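Local structure of adenosine monophosphate-protein transferase (Pyrococcus horikoshii, 2D16) at residues Thr98-Asn101 / Met107-Gly110; Asp8-Glu13 / Glu67-Lys72; Gln117-Glu122 / Ala128-Val133; Met49-Ala52 / Thr57-Thr60. The protein is of unproven function but may act as an adenosine-specific kinase or transfer adenosine monophosphate to proteins. All blocks are in the same frame, centred on the assembly; numbering follows the deposited sequence.

Overall arrangement
The four contacts sample two antiparallel sheets and the helices packed on them. Contacts 1 and 4 reach the same five-stranded sheet, about 17 Å apart between centres: contact 1 lays helix 92-100 on its edge strand 105-112 through purely apolar atoms, while contact 4 is a hairpin at the other edge, rich in polar side-chain bonds. Contact 3 is the hairpin of the smaller sheet, held by backbone bonds and aliphatic packing, and it touches contact 1 through Y109. These three are partly buried, whereas contact 2 is a surface contact, a salt bridge over a small apolar patch. Helix 64-77 links it to contact 4, whose residues Y59 and T57 lie against E67 and A71.

Contact 1. Residues Thr98-Asn101 / Met107-Gly110; sequences TIKN and MIYG
I108 meets I99 and K100 where helix 92-100 packs on strand 105-112, the edge strand of the five-stranded antiparallel sheet. The touching group is the CD1 methyl of I108, which approaches both helix residues across their side chains at about a right angle. I108 CD1 lies 3.5 Å from I99 CG2 on one residue and 3.5 Å from K100 CG on the next. With CG1 of I99 beside the backbone N (chi1 -59°), its CG2 branch lies opposite that N and faces the strand. No hydrogen bond crosses the contact, in keeping with two beta-branched aliphatic residues that can fill an interface without leaving a polar atom to satisfy. Lysine suits the margin: its CG methylene joins the apolar patch while the chain bends at chi3 and carries NZ away from the strand. Further out, I18 of the neighbouring strand 16-22 touches both isoleucines, and I99 also packs on L36, F83 and I85, which explains its burial. The strand itself is irregular, since Y109 and G110 both face I19 in a classic beta bulge. On its other side M107 folds back over Y109, with SD 3.5 Å above the centre of the Y109 ring.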
loop_
_atom_site.group_PDB
_atom_site.type_symbol
_atom_site.label_atom_id
_atom_site.label_comp_id
_atom_site.label_asym_id
_atom_site.label_seq_id
_atom_site.Cartn_x
_atom_site.Cartn_y
_atom_site.Cartn_z
ATOM N N THR A 98 34.373 -14.181 -12.966
ATOM C CA THR A 98 33.635 -14.963 -13.957
ATOM C C THR A 98 34.613 -15.840 -14.744
ATOM O O THR A 98 34.323 -17.001 -15.054
ATOM C CB THR A 98 32.870 -14.035 -14.934
ATOM O OG1 THR A 98 31.818 -13.370 -14.223
ATOM C CG2 THR A 98 32.268 -14.834 -16.091
ATOM N N ILE A 99 35.780 -15.288 -15.059
ATOM C CA ILE A 99 36.792 -16.029 -15.802
ATOM C C ILE A 99 37.445 -17.101 -14.930
ATOM O O ILE A 99 37.586 -18.251 -15.354
ATOM C CB ILE A 99 37.874 -15.086 -16.347
ATOM C CG1 ILE A 99 37.226 -14.050 -17.273
ATOM C CG2 ILE A 99 38.939 -15.886 -17.100
ATOM C CD1 ILE A 99 38.156 -12.921 -17.684
ATOM N N LYS A 100 37.844 -16.728 -13.714
ATOM C CA LYS A 100 38.471 -17.687 -12.806
ATOM C C LYS A 100 37.525 -18.841 -12.478
ATOM O O LYS A 100 37.966 -19.969 -12.230
ATOM C CB LYS A 100 38.901 -16.995 -11.501
ATOM C CG LYS A 100 40.093 -16.067 -11.655
ATOM C CD LYS A 100 40.489 -15.384 -10.339
ATOM C CE LYS A 100 39.386 -14.480 -9.817
ATOM N NZ LYS A 100 39.822 -13.676 -8.633
ATOM N N ASN A 101 36.226 -18.562 -12.486
ATOM C CA ASN A 101 35.231 -19.579 -12.166
ATOM C C ASN A 101 34.889 -20.505 -13.329
ATOM O O ASN A 101 34.170 -21.489 -13.143
ATOM C CB ASN A 101 33.946 -18.921 -11.650
ATOM C CG ASN A 101 34.156 -18.162 -10.345
ATOM O OD1 ASN A 101 34.971 -18.558 -9.507
ATOM N ND2 ASN A 101 33.406 -17.077 -10.162
ATOM N N MET A 107 44.319 -20.536 -15.302
ATOM C CA MET A 107 44.733 -19.329 -14.608
ATOM C C MET A 107 44.669 -18.093 -15.488
ATOM O O MET A 107 44.471 -18.183 -16.700
ATOM C CB MET A 107 46.159 -19.504 -14.067
ATOM C CG MET A 107 47.205 -19.837 -15.122
ATOM S SD MET A 107 47.766 -18.417 -16.073
ATOM C CE MET A 107 48.819 -17.592 -14.844
ATOM N N ILE A 108 44.812 -16.937 -14.851
ATOM C CA ILE A 108 44.806 -15.654 -15.541
ATOM C C ILE A 108 46.161 -14.996 -15.274
ATOM O O ILE A 108 46.540 -14.785 -14.119
ATOM C CB ILE A 108 43.685 -14.734 -15.013
ATOM C CG1 ILE A 108 42.319 -15.412 -15.185
ATOM C CG2 ILE A 108 43.716 -13.398 -15.766
ATOM C CD1 ILE A 108 41.151 -14.597 -14.657
ATOM N N TYR A 109 46.890 -14.687 -16.344
ATOM C CA TYR A 109 48.212 -14.064 -16.251
ATOM C C TYR A 109 48.161 -12.626 -15.727
ATOM O O TYR A 109 48.995 -12.217 -14.913
ATOM C CB TYR A 109 48.889 -14.083 -17.630
ATOM C CG TYR A 109 49.275 -15.470 -18.109
ATOM C CD1 TYR A 109 50.367 -16.139 -17.555
ATOM C CD2 TYR A 109 48.544 -16.112 -19.107
ATOM C CE1 TYR A 109 50.724 -17.424 -17.984
ATOM C CE2 TYR A 109 48.891 -17.397 -19.543
ATOM C CZ TYR A 109 49.980 -18.042 -18.979
ATOM O OH TYR A 109 50.323 -19.307 -19.408
ATOM N N GLY A 110 47.185 -11.860 -16.194
ATOM C CA GLY A 110 47.065 -10.481 -15.758
ATOM C C GLY A 110 45.935 -9.774 -16.474
ATOM O O GLY A 110 45.353 -10.325 -17.405
#

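Contact 2. Residues Asp8-Glu13 / Glu67-Lys72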
loop_
_atom_site.group_PDB
_atom_site.type_symbol
_atom_site.label_atom_id
_atom_site.label_comp_id
_atom_site.label_asym_id
_atom_site.label_seq_id
_atom_site.Cartn_x
_atom_site.Cartn_y
_atom_site.Cartn_z
ATOM N N ASP A 8 54.284 -6.825 -27.609
ATOM C CA ASP A 8 53.513 -5.678 -27.164
ATOM C C ASP A 8 52.064 -5.925 -27.562
ATOM O O ASP A 8 51.774 -6.180 -28.734
ATOM C CB ASP A 8 54.015 -4.394 -27.837
ATOM C CG ASP A 8 55.358 -3.937 -27.298
ATOM O OD1 ASP A 8 55.427 -3.556 -26.110
ATOM O OD2 ASP A 8 56.343 -3.957 -28.062
ATOM N N ILE A 9 51.161 -5.876 -26.587
ATOM C CA ILE A 9 49.748 -6.080 -26.867
ATOM C C ILE A 9 49.230 -4.865 -27.628
ATOM O O ILE A 9 49.418 -3.728 -27.193
ATOM C CB ILE A 9 48.927 -6.234 -25.566
ATOM C CG1 ILE A 9 49.294 -7.547 -24.866
ATOM C CG2 ILE A 9 47.432 -6.179 -25.884
ATOM C CD1 ILE A 9 48.982 -8.788 -25.686
ATOM N N GLU A 10 48.599 -5.114 -28.771
ATOM C CA GLU A 10 48.042 -4.039 -29.585
ATOM C C GLU A 10 46.587 -3.837 -29.179
ATOM O O GLU A 10 45.765 -4.742 -29.322
ATOM C CB GLU A 10 48.104 -4.395 -31.074
ATOM C CG GLU A 10 47.755 -3.221 -31.990
ATOM C CD GLU A 10 47.577 -3.623 -33.443
ATOM O OE1 GLU A 10 48.311 -4.517 -33.916
ATOM O OE2 GLU A 10 46.707 -3.031 -34.117
ATOM N N LYS A 11 46.274 -2.653 -28.667
ATOM C CA LYS A 11 44.916 -2.351 -28.245
ATOM C C LYS A 11 44.700 -0.849 -28.175
ATOM O O LYS A 11 45.619 -0.095 -27.867
ATOM C CB LYS A 11 44.636 -2.970 -26.871
ATOM C CG LYS A 11 45.590 -2.511 -25.773
ATOM C CD LYS A 11 45.219 -3.121 -24.431
ATOM C CE LYS A 11 46.284 -2.856 -23.371
ATOM N NZ LYS A 11 46.519 -1.404 -23.128
ATOM N N PRO A 12 43.480 -0.392 -28.477
ATOM C CA PRO A 12 43.218 1.045 -28.419
ATOM C C PRO A 12 43.141 1.542 -26.975
ATOM O O PRO A 12 42.948 0.757 -26.042
ATOM C CB PRO A 12 41.897 1.186 -29.173
ATOM C CG PRO A 12 41.654 -0.082 -29.907
ATOM C CD PRO A 12 42.330 -1.118 -29.045
ATOM N N GLU A 13 43.310 2.848 -26.800
ATOM C CA GLU A 13 43.260 3.465 -25.484
ATOM C C GLU A 13 41.913 3.174 -24.828
ATOM O O GLU A 13 40.872 3.201 -25.487
ATOM C CB GLU A 13 43.466 4.976 -25.621
ATOM C CG GLU A 13 43.649 5.719 -24.309
ATOM C CD GLU A 13 43.882 7.206 -24.513
ATOM O OE1 GLU A 13 44.811 7.565 -25.268
ATOM O OE2 GLU A 13 43.138 8.016 -23.916
ATOM N N GLU A 67 37.367 -8.248 -31.785
ATOM C CA GLU A 67 37.555 -9.647 -32.156
ATOM C C GLU A 67 38.795 -9.766 -33.044
ATOM O O GLU A 67 39.636 -10.640 -32.842
ATOM C CB GLU A 67 36.324 -10.176 -32.896
ATOM C CG GLU A 67 35.137 -10.465 -31.986
ATOM C CD GLU A 67 33.906 -10.902 -32.750
ATOM O OE1 GLU A 67 34.051 -11.693 -33.706
ATOM O OE2 GLU A 67 32.795 -10.468 -32.386
ATOM N N ALA A 68 38.912 -8.874 -34.022
ATOM C CA ALA A 68 40.060 -8.890 -34.919
ATOM C C ALA A 68 41.351 -8.675 -34.128
ATOM O O ALA A 68 42.351 -9.354 -34.360
ATOM C CB ALA A 68 39.906 -7.805 -35.992
ATOM N N LEU A 69 41.323 -7.734 -33.188
ATOM C CA LEU A 69 42.495 -7.439 -32.371
ATOM C C LEU A 69 42.846 -8.566 -31.401
ATOM O O LEU A 69 44.022 -8.851 -31.176
ATOM C CB LEU A 69 42.287 -6.139 -31.591
ATOM C CG LEU A 69 42.461 -4.851 -32.398
ATOM C CD1 LEU A 69 42.079 -3.647 -31.551
ATOM C CD2 LEU A 69 43.906 -4.746 -32.866
ATOM N N ALA A 70 41.831 -9.198 -30.820
ATOM C CA ALA A 70 42.077 -10.289 -29.883
ATOM C C ALA A 70 42.763 -11.427 -30.629
ATOM O O ALA A 70 43.727 -12.012 -30.141
ATOM C CB ALA A 70 40.760 -10.771 -29.272
ATOM N N ALA A 71 42.264 -11.729 -31.823
ATOM C CA ALA A 71 42.825 -12.797 -32.639
ATOM C C ALA A 71 44.252 -12.483 -33.088
ATOM O O ALA A 71 45.118 -13.355 -33.090
ATOM C CB ALA A 71 41.933 -13.042 -33.854
ATOM N N LYS A 72 44.492 -11.234 -33.471
ATOM C CA LYS A 72 45.816 -10.824 -33.916
ATOM C C LYS A 72 46.831 -10.972 -32.783
ATOM O O LYS A 72 47.939 -11.461 -32.998
ATOM C CB LYS A 72 45.780 -9.372 -34.396
ATOM C CG LYS A 72 47.086 -8.881 -35.001
ATOM C CD LYS A 72 46.955 -7.427 -35.447
ATOM C CE LYS A 72 48.245 -6.912 -36.066
ATOM N NZ LYS A 72 48.140 -5.478 -36.469
HETATM O O HOH W 1 45.198 -4.212 -36.611
#
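E10, in the loop after strand 3-8, reaches K72 on helix 64-77 in a surface salt bridge, with K72 NZ donating to E10 OE1 at 2.7 Å. Both partners are stretched out. The CG of E10 is opposite its backbone N (chi1 -170°) and the chain continues extended, while all four torsions of K72 are close to 180°, so the long chain delivers its ammonium from the helix to the carboxylate. The nitrogen uses the syn lone pair of OE1, on the side of the other oxygen. A water completes the link: it donates to E10 OE2 at 3.1 Å and accepts from K72 NZ at 3.2 Å, which ties both oxygens to the same lysine. Beneath the charges, L69 spreads its two methyls between two loop residues. Its CD2 lies 3.5 Å from E10 OE2, the glutamate crossing it at about a right angle, and L69 CD1 reaches P12 CD, 3.6 Å away. Leucine fits here because one methyl packs on the proline ring while the other only lies against the carboxylate, whose polar partners are K72 and the water; the stiff proline offers apolar ring carbons without a flexible chain. N73, one residue further along the helix, accepts from the backbone N of E10 through OD1. The loop thus lies over helix 64-77, with L69 also resting on L86 of strand 82-88 and I9 packed on V118 of strand 116-122.

Contact 3. Residues Gln117-Glu122 / Ala128-Val133; sequences QVIVAE and AVIGVV. With NA (sodium ion), chain E.
The beta hairpin of strands 116-122 and 127-134 pairs Q117-E122 antiparallel with A128-V133, and a classic beta bulge interrupts its middle. At the bulge I130 and G131 both face I119: I130 N donates to I119 O at 2.8 Å, and I119 N donates to G131 O at 2.8 Å. Glycine suits the second bulge position, where a CB would press on the carbonyl oxygen before it. On one face I119 CG2 meets I130 CG1 at 3.5 Å. In I130 that CG1 sits between the backbone N and the carbonyl carbon (chi1 64°), and its CG2 turns to A121 CB. On the other face V118 CG1 wedges against both methyls of V129, each 3.8 Å away, a diagonal contact of two valines, compact enough for this buried side near I77. Q117 lies alongside V133, its NE2 going to D8 of strand 3-8. Turned from the partner strand, the I130 carbonyl oxygen coordinates a sodium ion at 2.4 Å. Strand 3-8 pairs with strand 116-122 on its other edge, making a three-stranded antiparallel sheet whose hairpin carries a classic bulge, with I130 O on the sodium and V129 O linked to it through water.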
loop_
_atom_site.group_PDB
_atom_site.type_symbol
_atom_site.label_atom_id
_atom_site.label_comp_id
_atom_site.label_asym_id
_atom_site.label_seq_id
_atom_site.Cartn_x
_atom_site.Cartn_y
_atom_site.Cartn_z
ATOM N N GLN A 117 52.601 -5.999 -22.054
ATOM C CA GLN A 117 53.461 -6.888 -22.832
ATOM C C GLN A 117 53.351 -8.322 -22.333
ATOM O O GLN A 117 53.124 -8.564 -21.148
ATOM C CB GLN A 117 54.933 -6.482 -22.731
ATOM C CG GLN A 117 55.253 -5.071 -23.163
ATOM C CD GLN A 117 56.734 -4.776 -23.028
ATOM O OE1 GLN A 117 57.357 -5.145 -22.031
ATOM N NE2 GLN A 117 57.305 -4.107 -24.026
ATOM N N VAL A 118 53.514 -9.268 -23.248
ATOM C CA VAL A 118 53.480 -10.683 -22.903
ATOM C C VAL A 118 54.866 -11.223 -23.241
ATOM O O VAL A 118 55.337 -11.080 -24.375
ATOM C CB VAL A 118 52.389 -11.451 -23.719
ATOM C CG1 VAL A 118 52.462 -12.958 -23.418
ATOM C CG2 VAL A 118 51.001 -10.923 -23.354
ATOM N N ILE A 119 55.541 -11.812 -22.257
ATOM C CA ILE A 119 56.865 -12.365 -22.490
ATOM C C ILE A 119 56.682 -13.832 -22.849
ATOM O O ILE A 119 56.108 -14.605 -22.082
ATOM C CB ILE A 119 57.761 -12.237 -21.243
ATOM C CG1 ILE A 119 57.835 -10.767 -20.814
ATOM C CG2 ILE A 119 59.160 -12.767 -21.555
ATOM C CD1 ILE A 119 58.731 -10.513 -19.615
ATOM N N VAL A 120 57.170 -14.201 -24.027
ATOM C CA VAL A 120 57.025 -15.557 -24.530
ATOM C C VAL A 120 58.350 -16.268 -24.760
ATOM O O VAL A 120 59.303 -15.682 -25.271
ATOM C CB VAL A 120 56.233 -15.546 -25.862
ATOM C CG1 VAL A 120 56.154 -16.956 -26.446
ATOM C CG2 VAL A 120 54.838 -14.980 -25.631
ATOM N N ALA A 121 58.401 -17.538 -24.370
ATOM C CA ALA A 121 59.589 -18.358 -24.563
ATOM C C ALA A 121 59.229 -19.408 -25.608
ATOM O O ALA A 121 58.143 -19.980 -25.555
ATOM C CB ALA A 121 59.982 -19.037 -23.259
ATOM N N GLU A 122 60.117 -19.649 -26.565
ATOM C CA GLU A 122 59.843 -20.657 -27.577
ATOM C C GLU A 122 60.885 -21.767 -27.553
ATOM O O GLU A 122 62.089 -21.508 -27.488
ATOM C CB GLU A 122 59.771 -20.041 -28.986
ATOM C CG GLU A 122 59.520 -21.092 -30.072
ATOM C CD GLU A 122 58.961 -20.528 -31.370
ATOM O OE1 GLU A 122 58.837 -19.291 -31.501
ATOM O OE2 GLU A 122 58.642 -21.339 -32.269
ATOM N N ALA A 128 55.445 -20.598 -24.925
ATOM C CA ALA A 128 54.917 -20.519 -23.571
ATOM C C ALA A 128 54.964 -19.091 -23.048
ATOM O O ALA A 128 55.935 -18.374 -23.268
ATOM C CB ALA A 128 55.730 -21.423 -22.656
ATOM N N VAL A 129 53.905 -18.675 -22.362
ATOM C CA VAL A 129 53.878 -17.340 -21.780
ATOM C C VAL A 129 54.604 -17.473 -20.447
ATOM O O VAL A 129 54.157 -18.217 -19.574
ATOM C CB VAL A 129 52.432 -16.867 -21.515
ATOM C CG1 VAL A 129 52.444 -15.585 -20.688
ATOM C CG2 VAL A 129 51.700 -16.644 -22.837
ATOM N N ILE A 130 55.723 -16.773 -20.285
ATOM C CA ILE A 130 56.457 -16.869 -19.025
ATOM C C ILE A 130 56.215 -15.675 -18.118
ATOM O O ILE A 130 56.704 -15.626 -16.994
ATOM C CB ILE A 130 57.983 -17.068 -19.254
ATOM C CG1 ILE A 130 58.594 -15.854 -19.960
ATOM C CG2 ILE A 130 58.210 -18.338 -20.065
ATOM C CD1 ILE A 130 60.113 -15.928 -20.084
ATOM N N GLY A 131 55.447 -14.703 -18.596
ATOM C CA GLY A 131 55.167 -13.556 -17.753
ATOM C C GLY A 131 54.542 -12.407 -18.506
ATOM O O GLY A 131 54.492 -12.419 -19.736
ATOM N N VAL A 132 54.057 -11.419 -17.766
ATOM C CA VAL A 132 53.455 -10.252 -18.385
ATOM C C VAL A 132 53.980 -8.979 -17.743
ATOM O O VAL A 132 54.198 -8.927 -16.533
ATOM C CB VAL A 132 51.910 -10.272 -18.266
ATOM C CG1 VAL A 132 51.350 -11.473 -19.025
ATOM C CG2 VAL A 132 51.486 -10.317 -16.798
ATOM N N VAL A 133 54.229 -7.966 -18.564
ATOM C CA VAL A 133 54.688 -6.684 -18.046
ATOM C C VAL A 133 53.439 -5.822 -18.061
ATOM O O VAL A 133 52.974 -5.399 -19.119
ATOM C CB VAL A 133 55.770 -6.034 -18.943
ATOM C CG1 VAL A 133 56.171 -4.677 -18.363
ATOM C CG2 VAL A 133 56.990 -6.941 -19.033
HETATM NA NA NA E . 56.085 -17.473 -15.545
HETATM O O HOH W 2 54.023 -17.454 -16.795
#

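Contact 4. Residues Met49-Ala52 / Thr57-Thr60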
loop_
_atom_site.group_PDB
_atom_site.type_symbol
_atom_site.label_atom_id
_atom_site.label_comp_id
_atom_site.label_asym_id
_atom_site.label_seq_id
_atom_site.Cartn_x
_atom_site.Cartn_y
_atom_site.Cartn_z
ATOM N N MET A 49 41.495 -17.738 -28.635
ATOM C CA MET A 49 42.169 -18.787 -27.890
ATOM C C MET A 49 42.870 -19.720 -28.860
ATOM O O MET A 49 42.307 -20.096 -29.892
ATOM C CB MET A 49 41.149 -19.551 -27.049
ATOM C CG MET A 49 41.756 -20.512 -26.048
ATOM S SD MET A 49 40.505 -21.044 -24.868
ATOM C CE MET A 49 41.489 -22.150 -23.812
ATOM N N ASN A 50 44.101 -20.089 -28.524
ATOM C CA ASN A 50 44.901 -20.949 -29.387
ATOM C C ASN A 50 44.698 -22.440 -29.189
ATOM O O ASN A 50 44.713 -22.944 -28.067
ATOM C CB ASN A 50 46.386 -20.616 -29.223
ATOM C CG ASN A 50 46.689 -19.167 -29.532
ATOM O OD1 ASN A 50 46.080 -18.577 -30.421
ATOM N ND2 ASN A 50 47.639 -18.586 -28.801
ATOM N N GLU A 51 44.506 -23.139 -30.303
ATOM C CA GLU A 51 44.324 -24.585 -30.294
ATOM C C GLU A 51 45.596 -25.185 -30.895
ATOM O O GLU A 51 45.924 -24.937 -32.057
ATOM C CB GLU A 51 43.099 -24.966 -31.129
ATOM C CG GLU A 51 42.756 -26.440 -31.062
ATOM C CD GLU A 51 41.600 -26.810 -31.966
ATOM O OE1 GLU A 51 41.214 -25.976 -32.812
ATOM O OE2 GLU A 51 41.087 -27.941 -31.838
ATOM N N ALA A 52 46.309 -25.971 -30.094
ATOM C CA ALA A 52 47.575 -26.575 -30.503
ATOM C C ALA A 52 47.555 -27.546 -31.681
ATOM O O ALA A 52 48.253 -27.331 -32.673
ATOM C CB ALA A 52 48.226 -27.254 -29.300
ATOM N N THR A 57 44.163 -20.206 -34.232
ATOM C CA THR A 57 43.691 -19.256 -33.234
ATOM C C THR A 57 42.191 -19.111 -33.471
ATOM O O THR A 57 41.762 -18.650 -34.530
ATOM C CB THR A 57 44.369 -17.877 -33.385
ATOM O OG1 THR A 57 45.758 -17.990 -33.047
ATOM C CG2 THR A 57 43.709 -16.848 -32.467
ATOM N N ARG A 58 41.399 -19.532 -32.490
ATOM C CA ARG A 58 39.945 -19.453 -32.576
ATOM C C ARG A 58 39.512 -18.133 -31.961
ATOM O O ARG A 58 40.214 -17.586 -31.113
ATOM C CB ARG A 58 39.303 -20.598 -31.791
ATOM C CG ARG A 58 39.838 -21.972 -32.134
ATOM C CD ARG A 58 39.516 -22.338 -33.569
ATOM N NE ARG A 58 39.782 -23.746 -33.833
ATOM C CZ ARG A 58 39.277 -24.412 -34.867
ATOM N NH1 ARG A 58 38.485 -23.791 -35.729
ATOM N NH2 ARG A 58 39.549 -25.699 -35.027
ATOM N N TYR A 59 38.355 -17.623 -32.370
ATOM C CA TYR A 59 37.886 -16.365 -31.815
ATOM C C TYR A 59 36.387 -16.146 -31.962
ATOM O O TYR A 59 35.716 -16.793 -32.769
ATOM C CB TYR A 59 38.633 -15.199 -32.468
ATOM C CG TYR A 59 38.177 -14.905 -33.881
ATOM C CD1 TYR A 59 37.119 -14.028 -34.123
ATOM C CD2 TYR A 59 38.787 -15.522 -34.972
ATOM C CE1 TYR A 59 36.677 -13.773 -35.422
ATOM C CE2 TYR A 59 38.355 -15.275 -36.274
ATOM C CZ TYR A 59 37.300 -14.399 -36.489
ATOM O OH TYR A 59 36.866 -14.151 -37.772
ATOM N N THR A 60 35.800 -15.256 -31.207
ATOM C CA THR A 60 34.407 -14.838 -31.188
ATOM C C THR A 60 34.305 -13.639 -30.254
ATOM O O THR A 60 35.323 -13.047 -29.884
ATOM C CB THR A 60 33.468 -15.968 -30.701
ATOM O OG1 THR A 60 32.105 -15.531 -30.791
ATOM C CG2 THR A 60 33.778 -16.349 -29.263
#
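E51 OE1 is gripped by two nitrogens of R58, NE at 2.8 Å and NH2 at 2.8 Å, so the guanidinium meets the carboxylate side-on but gives both bonds to a single oxygen. That oxygen lies in the guanidinium plane, only 1° out of it. NH2 takes its syn lone pair, whereas NE arrives nearly along its C-O axis. The carboxylate itself is turned 38° from the guanidinium, and both bonds bend appreciably, as must happen when two donors converge on one atom. R58 reaches this position by bending at chi2 (-65°), while E51 extends its chain to meet it. Arginine suits the edge of a hairpin, being long enough to span to a residue beyond its own pair. A shorter bond lies on the opposite face: T57 OG1 donates to N50 OD1 at 2.7 Å, from side chains that run side by side as a non-hydrogen-bonded pair. N50 is buried, and its amide is further fixed because ND2 donates to the carbonyls of A74, in helix 64-77, and A79, beyond it. The backbones are joined at M49 and R58, with M49 N to R58 O at 2.8 Å and R58 N to M49 O at 2.8 Å. These bonds define an antiparallel beta hairpin, strands 44-51 and 56-61, at one edge of the five-stranded sheet.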